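Local atomic coordinates of indole-3-acetic acid-amido synthetase GH3.15 (Arabidopsis thaliana, PDB entry 6E1Q), a protein that conjugates glutamine, and possibly cysteine, to the auxin precursor indole-3-butyric acid, and glutamine to the herbicide 4-(2,4-dichlorophenoxy)butyric acid, at the expense of ATP. Residues Phe58-Tyr67 with Val394-Arg405. Numbering follows the deposited sequence.
Sequences FKKNVPVVTY and VVTTFSGLYRYR
R403 reaches across to K59 and V62 at the C-terminal end of helix 55-61, a worked example of an arginine that grips carbonyl oxygens where a helix ends. Its NH1 lies 2.8 Å from V62 O, which sits at the guanidinium edge close to its plane, and the N-H points fairly straight at it (150°). The same nitrogen makes a weak, bent bond to K59 O. One guanidinium face is covered by V64 CG2, centred 4.0 Å above the plane; F58 CD2 and K59 CA lie over the other. The F58 ring, tilted 47° to that plane, runs antiparallel to the arginine chain, with F58 CZ 3.2 Å from R403 CG. A bend at chi3 (79°) turns the guanidinium out of the line of this aliphatic stem and into the sandwich. At the ring's edge, in its plane, stands T396 OG1, which also accepts the R403 backbone N-H. Beyond V64 the backbones form a single bridge, V65 N to R403 O (3.0 Å) and R405 N to V65 O (2.8 Å); it pairs V65 with Y404, which together with R403 faces V395 in a G1 bulge. Y404 runs alongside Y67, its OH 3.5 Å from Y67 CB and hydrogen-bonded to the ATP-site residue E330. Cut back to an alanine, R403 would probably leave V62 O without this donor and E358 without one of its cations, and open a gap between F58 and V64. E358 forms salt bridges with both R403 NH2 and K59 NZ, and D381 with K59 NZ as well, so the like charges, 4.9 Å apart between those nitrogens, are probably offset, and a buried cation can tie the N-terminal domain to the central one.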
loop_
_atom_site.group_PDB
_atom_site.type_symbol
_atom_site.label_atom_id
_atom_site.label_comp_id
_atom_site.label_asym_id
_atom_site.label_seq_id
_atom_site.Cartn_x
_atom_site.Cartn_y
_atom_site.Cartn_z
ATOM N N PHE A 58 23.881 14.775 17.816
ATOM C CA PHE A 58 22.876 14.471 16.806
ATOM C C PHE A 58 21.507 14.974 17.246
ATOM O O PHE A 58 20.851 15.732 16.524
ATOM C CB PHE A 58 22.881 12.958 16.550
ATOM C CG PHE A 58 21.782 12.468 15.639
ATOM C CD1 PHE A 58 21.962 12.434 14.267
ATOM C CD2 PHE A 58 20.603 11.964 16.166
ATOM C CE1 PHE A 58 20.970 11.957 13.437
ATOM C CE2 PHE A 58 19.606 11.486 15.337
ATOM C CZ PHE A 58 19.799 11.460 13.975
ATOM N N LYS A 59 21.087 14.607 18.464
ATOM C CA LYS A 59 19.750 14.958 18.936
ATOM C C LYS A 59 19.593 16.458 19.115
ATOM O O LYS A 59 18.511 16.997 18.864
ATOM C CB LYS A 59 19.442 14.226 20.247
ATOM C CG LYS A 59 19.425 12.693 20.138
ATOM C CD LYS A 59 18.037 12.119 20.450
ATOM C CE LYS A 59 18.024 10.591 20.461
ATOM N NZ LYS A 59 16.641 10.016 20.281
ATOM N N LYS A 60 20.664 17.146 19.516
ATOM C CA LYS A 60 20.620 18.582 19.752
ATOM C C LYS A 60 20.646 19.389 18.453
ATOM O O LYS A 60 19.900 20.363 18.319
ATOM C CB LYS A 60 21.788 18.992 20.650
ATOM C CG LYS A 60 21.629 20.350 21.318
ATOM C CD LYS A 60 22.819 21.272 21.059
ATOM C CE LYS A 60 24.153 20.574 21.297
ATOM N NZ LYS A 60 25.294 21.313 20.673
ATOM N N ASN A 61 21.485 19.009 17.485
ATOM C CA ASN A 61 21.799 19.911 16.378
ATOM C C ASN A 61 21.132 19.562 15.052
ATOM O O ASN A 61 21.053 20.430 14.180
ATOM C CB ASN A 61 23.311 19.967 16.138
ATOM C CG ASN A 61 24.048 20.631 17.270
ATOM O OD1 ASN A 61 23.465 21.399 18.036
ATOM N ND2 ASN A 61 25.341 20.347 17.382
ATOM N N VAL A 62 20.688 18.332 14.858
ATOM C CA VAL A 62 20.079 17.922 13.581
ATOM C C VAL A 62 18.581 18.102 13.712
ATOM O O VAL A 62 17.963 17.527 14.613
ATOM C CB VAL A 62 20.447 16.473 13.236
ATOM C CG1 VAL A 62 19.678 16.012 11.998
ATOM C CG2 VAL A 62 21.966 16.350 13.036
ATOM N N PRO A 63 17.946 18.892 12.842
ATOM C CA PRO A 63 16.513 19.142 12.981
ATOM C C PRO A 63 15.668 17.987 12.468
ATOM O O PRO A 63 16.063 17.218 11.583
ATOM C CB PRO A 63 16.303 20.398 12.128
ATOM C CG PRO A 63 17.300 20.224 11.023
ATOM C CD PRO A 63 18.513 19.591 11.672
ATOM N N VAL A 64 14.473 17.879 13.037
ATOM C CA VAL A 64 13.475 16.942 12.536
ATOM C C VAL A 64 12.778 17.599 11.353
ATOM O O VAL A 64 12.219 18.691 11.484
ATOM C CB VAL A 64 12.475 16.555 13.636
ATOM C CG1 VAL A 64 11.499 15.503 13.122
ATOM C CG2 VAL A 64 13.219 16.035 14.857
ATOM N N VAL A 65 12.804 16.933 10.198
ATOM C CA VAL A 65 12.404 17.562 8.951
ATOM C C VAL A 65 11.324 16.738 8.272
ATOM O O VAL A 65 11.113 15.564 8.585
ATOM C CB VAL A 65 13.602 17.747 8.004
ATOM C CG1 VAL A 65 14.608 18.678 8.628
ATOM C CG2 VAL A 65 14.233 16.391 7.683
ATOM N N THR A 66 10.636 17.384 7.330
ATOM C CA THR A 66 9.729 16.744 6.388
ATOM C C THR A 66 10.352 16.772 5.000
ATOM O O THR A 66 11.367 17.432 4.770
ATOM C CB THR A 66 8.374 17.449 6.332
ATOM O OG1 THR A 66 8.573 18.812 5.932
ATOM C CG2 THR A 66 7.662 17.390 7.682
ATOM N N TYR A 67 9.708 16.065 4.063
ATOM C CA TYR A 67 10.133 16.118 2.667
ATOM C C TYR A 67 10.216 17.554 2.173
ATOM O O TYR A 67 11.159 17.919 1.456
ATOM C CB TYR A 67 9.179 15.321 1.784
ATOM C CG TYR A 67 9.677 15.234 0.359
ATOM C CD1 TYR A 67 10.625 14.293 0.001
ATOM C CD2 TYR A 67 9.237 16.133 -0.618
ATOM C CE1 TYR A 67 11.097 14.212 -1.301
ATOM C CE2 TYR A 67 9.706 16.059 -1.926
ATOM C CZ TYR A 67 10.638 15.088 -2.254
ATOM O OH TYR A 67 11.121 14.977 -3.529
ATOM N N VAL A 394 10.448 8.689 12.708
ATOM C CA VAL A 394 11.410 9.705 12.319
ATOM C C VAL A 394 12.690 8.940 12.003
ATOM O O VAL A 394 13.343 8.410 12.918
ATOM C CB VAL A 394 11.624 10.737 13.441
ATOM C CG1 VAL A 394 12.687 11.735 13.069
ATOM C CG2 VAL A 394 10.307 11.458 13.761
ATOM N N VAL A 395 13.028 8.828 10.717
ATOM C CA VAL A 395 14.031 7.870 10.271
ATOM C C VAL A 395 15.290 8.592 9.825
ATOM O O VAL A 395 15.244 9.664 9.210
ATOM C CB VAL A 395 13.502 6.944 9.154
ATOM C CG1 VAL A 395 12.219 6.239 9.607
ATOM C CG2 VAL A 395 13.287 7.729 7.826
ATOM N N THR A 396 16.421 7.982 10.072
ATOM C CA THR A 396 17.705 8.446 9.659
ATOM C C THR A 396 18.259 7.254 8.925
ATOM O O THR A 396 18.366 6.194 9.462
ATOM C CB THR A 396 18.568 8.823 10.823
ATOM O OG1 THR A 396 18.082 10.023 11.352
ATOM C CG2 THR A 396 19.917 9.058 10.389
ATOM N N THR A 397 18.628 7.464 7.687
ATOM C CA THR A 397 19.013 6.413 6.782
ATOM C C THR A 397 20.362 6.453 6.140
ATOM O O THR A 397 21.104 7.327 6.336
ATOM C CB THR A 397 18.000 6.325 5.618
ATOM O OG1 THR A 397 18.271 7.327 4.675
ATOM C CG2 THR A 397 16.638 6.559 6.073
ATOM N N PHE A 398 20.608 5.427 5.366
ATOM C CA PHE A 398 21.810 5.251 4.615
ATOM C C PHE A 398 21.746 5.827 3.210
ATOM O O PHE A 398 22.664 5.686 2.491
ATOM C CB PHE A 398 22.167 3.788 4.514
ATOM C CG PHE A 398 22.661 3.170 5.786
ATOM C CD1 PHE A 398 23.933 3.364 6.206
ATOM C CD2 PHE A 398 21.851 2.383 6.539
ATOM C CE1 PHE A 398 24.393 2.794 7.338
ATOM C CE2 PHE A 398 22.309 1.819 7.698
ATOM C CZ PHE A 398 23.577 2.033 8.095
ATOM N N SER A 399 20.647 6.433 2.819
ATOM C CA SER A 399 20.497 7.091 1.522
ATOM C C SER A 399 20.202 8.584 1.674
ATOM O O SER A 399 19.424 9.146 0.903
ATOM C CB SER A 399 19.401 6.407 0.699
ATOM O OG SER A 399 19.857 5.144 0.222
ATOM N N GLY A 400 20.785 9.233 2.687
ATOM C CA GLY A 400 20.780 10.683 2.754
ATOM C C GLY A 400 19.587 11.341 3.418
ATOM O O GLY A 400 19.375 12.538 3.208
ATOM N N LEU A 401 18.811 10.620 4.224
ATOM C CA LEU A 401 17.775 11.233 5.054
ATOM C C LEU A 401 18.180 11.174 6.525
ATOM O O LEU A 401 18.692 10.152 7.003
ATOM C CB LEU A 401 16.431 10.540 4.850
ATOM C CG LEU A 401 15.956 10.551 3.392
ATOM C CD1 LEU A 401 14.657 9.791 3.266
ATOM C CD2 LEU A 401 15.797 11.985 2.889
ATOM N N TYR A 402 17.935 12.271 7.244
ATOM C CA TYR A 402 18.350 12.417 8.630
ATOM C C TYR A 402 17.169 12.954 9.421
ATOM O O TYR A 402 16.675 14.046 9.125
ATOM C CB TYR A 402 19.561 13.349 8.727
ATOM C CG TYR A 402 20.689 12.883 7.845
ATOM C CD1 TYR A 402 21.593 11.928 8.299
ATOM C CD2 TYR A 402 20.834 13.368 6.547
ATOM C CE1 TYR A 402 22.624 11.487 7.497
ATOM C CE2 TYR A 402 21.870 12.936 5.730
ATOM C CZ TYR A 402 22.758 11.991 6.217
ATOM O OH TYR A 402 23.786 11.528 5.438
ATOM N N ARG A 403 16.701 12.169 10.393
ATOM C CA ARG A 403 15.576 12.537 11.261
ATOM C C ARG A 403 14.393 13.033 10.441
ATOM O O ARG A 403 13.894 14.149 10.609
ATOM C CB ARG A 403 15.983 13.582 12.299
ATOM C CG ARG A 403 17.303 13.267 12.967
ATOM C CD ARG A 403 17.529 14.139 14.177
ATOM N NE ARG A 403 16.775 13.666 15.332
ATOM C CZ ARG A 403 16.549 14.393 16.421
ATOM N NH1 ARG A 403 17.010 15.638 16.498
ATOM N NH2 ARG A 403 15.862 13.877 17.427
ATOM N N TYR A 404 13.944 12.160 9.551
ATOM C CA TYR A 404 12.997 12.516 8.515
ATOM C C TYR A 404 11.636 11.940 8.878
ATOM O O TYR A 404 11.520 10.757 9.220
ATOM C CB TYR A 404 13.497 11.992 7.164
ATOM C CG TYR A 404 12.512 12.033 6.018
ATOM C CD1 TYR A 404 11.565 11.016 5.849
ATOM C CD2 TYR A 404 12.560 13.056 5.065
ATOM C CE1 TYR A 404 10.675 11.027 4.775
ATOM C CE2 TYR A 404 11.663 13.080 3.991
ATOM C CZ TYR A 404 10.731 12.063 3.849
ATOM O OH TYR A 404 9.845 12.060 2.786
ATOM N N ARG A 405 10.619 12.776 8.809
ATOM C CA ARG A 405 9.283 12.385 9.213
ATOM C C ARG A 405 8.610 11.622 8.084
ATOM O O ARG A 405 8.487 12.125 6.964
ATOM C CB ARG A 405 8.475 13.616 9.610
ATOM C CG ARG A 405 8.870 14.140 10.983
ATOM C CD ARG A 405 8.247 15.502 11.232
ATOM N NE ARG A 405 6.802 15.390 11.365
ATOM C CZ ARG A 405 5.980 16.430 11.408
ATOM N NH1 ARG A 405 6.471 17.662 11.334
ATOM N NH2 ARG A 405 4.672 16.236 11.528
HETATM O O HOH W 1 17.619 16.640 9.440
HETATM O O HOH W 2 7.832 13.960 5.022
#